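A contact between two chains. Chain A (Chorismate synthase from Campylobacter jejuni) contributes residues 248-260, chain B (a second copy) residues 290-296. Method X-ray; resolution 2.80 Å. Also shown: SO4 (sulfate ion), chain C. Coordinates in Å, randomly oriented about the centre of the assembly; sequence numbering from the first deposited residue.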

# COMPACT_ATOMS: atom_id res chain seq x y z
N GLY A 248 -12.51 -4.78 27.75
CA GLY A 248 -11.59 -3.65 27.80
C GLY A 248 -10.56 -3.63 28.92
O GLY A 248 -9.91 -4.62 29.23
N ILE A 249 -10.42 -2.46 29.54
CA ILE A 249 -9.46 -2.31 30.63
C ILE A 249 -9.74 -3.32 31.73
O ILE A 249 -8.81 -3.84 32.35
CB ILE A 249 -9.52 -0.88 31.21
CG1 ILE A 249 -9.10 0.13 30.15
CG2 ILE A 249 -8.62 -0.77 32.42
CD1 ILE A 249 -9.22 1.56 30.59
N ASN A 250 -11.02 -3.61 31.95
CA ASN A 250 -11.44 -4.55 32.98
C ASN A 250 -10.93 -5.96 32.75
O ASN A 250 -10.71 -6.72 33.70
CB ASN A 250 -12.96 -4.56 33.10
CG ASN A 250 -13.45 -5.45 34.23
OD1 ASN A 250 -14.09 -6.47 34.00
ND2 ASN A 250 -13.13 -5.06 35.47
N ALA A 251 -10.76 -6.34 31.49
CA ALA A 251 -10.27 -7.68 31.24
C ALA A 251 -8.90 -7.82 31.86
O ALA A 251 -8.47 -8.93 32.15
CB ALA A 251 -10.21 -7.96 29.74
N SER A 252 -8.20 -6.71 32.08
CA SER A 252 -6.85 -6.80 32.63
C SER A 252 -6.84 -7.22 34.10
O SER A 252 -5.86 -7.80 34.59
CB SER A 252 -6.12 -5.47 32.47
OG SER A 252 -6.69 -4.47 33.29
N LYS A 253 -7.95 -6.95 34.79
CA LYS A 253 -8.11 -7.27 36.20
C LYS A 253 -8.83 -8.58 36.44
O LYS A 253 -9.14 -8.92 37.58
CB LYS A 253 -8.90 -6.14 36.87
CG LYS A 253 -8.14 -4.83 36.91
CD LYS A 253 -8.95 -3.73 37.53
CE LYS A 253 -10.03 -3.26 36.58
NZ LYS A 253 -10.77 -2.13 37.19
N MSE A 254 -9.10 -9.33 35.37
CA MSE A 254 -9.80 -10.61 35.48
C MSE A 254 -8.87 -11.81 35.42
O MSE A 254 -7.66 -11.67 35.24
CB MSE A 254 -10.83 -10.74 34.35
CG MSE A 254 -12.11 -9.96 34.56
SE MSE A 254 -13.17 -9.86 32.93
CE MSE A 254 -14.18 -11.51 33.04
N ARG A 255 -9.43 -12.99 35.61
CA ARG A 255 -8.65 -14.22 35.51
C ARG A 255 -9.17 -15.03 34.34
O ARG A 255 -10.34 -14.95 33.99
CB ARG A 255 -8.77 -15.04 36.78
CG ARG A 255 -8.14 -14.40 37.97
CD ARG A 255 -7.64 -15.47 38.90
NE ARG A 255 -6.74 -14.91 39.89
CZ ARG A 255 -6.09 -15.64 40.79
NH1 ARG A 255 -6.24 -16.96 40.80
NH2 ARG A 255 -5.29 -15.04 41.66
N GLY A 256 -8.28 -15.81 33.73
CA GLY A 256 -8.67 -16.62 32.59
C GLY A 256 -10.01 -17.33 32.76
O GLY A 256 -10.82 -17.38 31.83
N SER A 257 -10.24 -17.88 33.95
CA SER A 257 -11.46 -18.61 34.25
C SER A 257 -12.73 -17.76 34.21
O SER A 257 -13.83 -18.31 34.23
CB SER A 257 -11.34 -19.27 35.62
OG SER A 257 -11.18 -18.30 36.64
N CYS A 258 -12.59 -16.44 34.15
CA CYS A 258 -13.75 -15.54 34.12
C CYS A 258 -13.90 -14.80 32.78
O CYS A 258 -15.00 -14.35 32.45
CB CYS A 258 -13.65 -14.51 35.26
SG CYS A 258 -13.37 -15.22 36.91
N ASN A 259 -12.81 -14.68 32.03
CA ASN A 259 -12.83 -13.99 30.74
C ASN A 259 -13.11 -14.94 29.58
O ASN A 259 -13.70 -14.56 28.57
CB ASN A 259 -11.49 -13.28 30.49
CG ASN A 259 -11.65 -12.03 29.66
OD1 ASN A 259 -12.44 -11.16 30.00
ND2 ASN A 259 -10.89 -11.94 28.58
N ASN A 260 -12.67 -16.18 29.75
CA ASN A 260 -12.84 -17.23 28.75
C ASN A 260 -14.26 -17.34 28.23
O ASN A 260 -15.21 -17.43 29.01
CB ASN A 260 -12.38 -18.57 29.34
CG ASN A 260 -12.98 -19.78 28.62
OD1 ASN A 260 -12.92 -19.88 27.39
ND2 ASN A 260 -13.55 -20.70 29.38
S SO4 C . -6.80 -11.70 21.32
O1 SO4 C . -6.06 -12.98 21.33
O2 SO4 C . -7.63 -11.59 20.10
O3 SO4 C . -7.68 -11.63 22.51
O4 SO4 C . -5.84 -10.58 21.35
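Chain B (290-296) TYFKPTP

This is a packing contact without hydrogen bonds between the two stretches, in which the end of a strand and the extended, proline-containing segment that follows it in chain B lie along a segment with helical phi/psi and the start of a short helix in chain A. Together the two stretches bury 461 Å².

Chain B is extended. Residues 290-292 close a strand that begins earlier in the chain, and 293-295 continue with phi near -50 to -90° and psi near 130 to 170°. I249(A) to S252(A) have helical phi/psi, and the chain then opens at M254(A) and R255(A). R255(A) is the N-cap of helix 256-259. The two chains advance in the same sense: S252(A) is level with K293(B), CA to CA 4.6 Å, and G256(A) with P294(B), CA to CA 4.8 Å. Four residues of chain A thus pass for one of chain B.

Y291(B) points its CA-to-CB bond toward chain A. I249(A) covers one face of its ring, with CG2 of I249(A) 3.9 Å from the ring centroid of Y291(B), a CH-pi contact. OG of S252(A) donates a very short bond, 2.4 Å, to O of I249(A).

At F292(B) the backbone makes the contact. CA of S252(A) is 3.1 Å from O of F292(B), a CA-H...O contact.

P294(B) has the largest covered area. Proline has no N-H to donate, so O of A251(A) meets CD of P294(B), at 3.1 Å. CB of P294(B) is 3.1 Å from N of G256(A), and CG of P294(B) is 3.7 Å from CB of N259(A). The contact is one of fit.

The side chain of K293(B) runs past N259(A), CD of K293(B) to ND2 of N259(A) 3.5 Å. Its end leads away, and NZ of K293(B) makes a weak hydrogen bond of 3.0 Å to O3 of the sulfate.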

# COMPACT_ATOMS: atom_id res chain seq x y z
N THR B 290 -1.35 -0.15 27.55
CA THR B 290 -1.90 -1.35 26.90
C THR B 290 -2.37 -2.36 27.94
O THR B 290 -1.58 -2.86 28.75
CB THR B 290 -0.84 -2.05 26.04
OG1 THR B 290 -0.31 -1.12 25.10
CG2 THR B 290 -1.45 -3.20 25.29
N TYR B 291 -3.66 -2.69 27.90
CA TYR B 291 -4.25 -3.64 28.83
C TYR B 291 -4.40 -5.04 28.27
O TYR B 291 -5.13 -5.27 27.32
CB TYR B 291 -5.60 -3.11 29.29
CG TYR B 291 -5.47 -1.77 29.94
CD1 TYR B 291 -5.10 -1.66 31.28
CD2 TYR B 291 -5.64 -0.61 29.21
CE1 TYR B 291 -4.91 -0.42 31.86
CE2 TYR B 291 -5.46 0.64 29.79
CZ TYR B 291 -5.09 0.72 31.11
OH TYR B 291 -4.87 1.95 31.67
N PHE B 292 -3.71 -5.98 28.91
CA PHE B 292 -3.76 -7.36 28.49
C PHE B 292 -4.78 -8.18 29.28
O PHE B 292 -4.93 -8.03 30.50
CB PHE B 292 -2.38 -7.99 28.66
CG PHE B 292 -1.36 -7.51 27.68
CD1 PHE B 292 -0.83 -6.22 27.77
CD2 PHE B 292 -0.88 -8.36 26.69
CE1 PHE B 292 0.15 -5.80 26.90
CE2 PHE B 292 0.10 -7.94 25.81
CZ PHE B 292 0.63 -6.66 25.92
N LYS B 293 -5.48 -9.06 28.57
CA LYS B 293 -6.47 -9.92 29.21
C LYS B 293 -5.74 -11.17 29.67
O LYS B 293 -4.59 -11.40 29.28
CB LYS B 293 -7.56 -10.31 28.22
CG LYS B 293 -7.16 -11.38 27.21
CD LYS B 293 -8.29 -11.73 26.24
CE LYS B 293 -7.89 -12.87 25.31
NZ LYS B 293 -9.06 -13.38 24.54
N PRO B 294 -6.39 -11.98 30.53
CA PRO B 294 -5.72 -13.19 30.98
C PRO B 294 -5.57 -14.19 29.84
O PRO B 294 -6.47 -14.36 29.01
CB PRO B 294 -6.63 -13.70 32.10
CG PRO B 294 -7.97 -13.14 31.72
CD PRO B 294 -7.63 -11.76 31.27
N THR B 295 -4.41 -14.83 29.79
CA THR B 295 -4.07 -15.83 28.78
C THR B 295 -5.20 -16.83 28.63
O THR B 295 -5.66 -17.41 29.61
CB THR B 295 -2.83 -16.60 29.21
OG1 THR B 295 -2.00 -15.75 30.02
CG2 THR B 295 -2.05 -17.04 27.99
N PRO B 296 -5.65 -17.08 27.38
CA PRO B 296 -6.74 -18.03 27.13
C PRO B 296 -6.39 -19.48 27.47
O PRO B 296 -5.52 -20.09 26.83
CB PRO B 296 -7.01 -17.85 25.64
CG PRO B 296 -5.64 -17.56 25.10
CD PRO B 296 -5.09 -16.57 26.12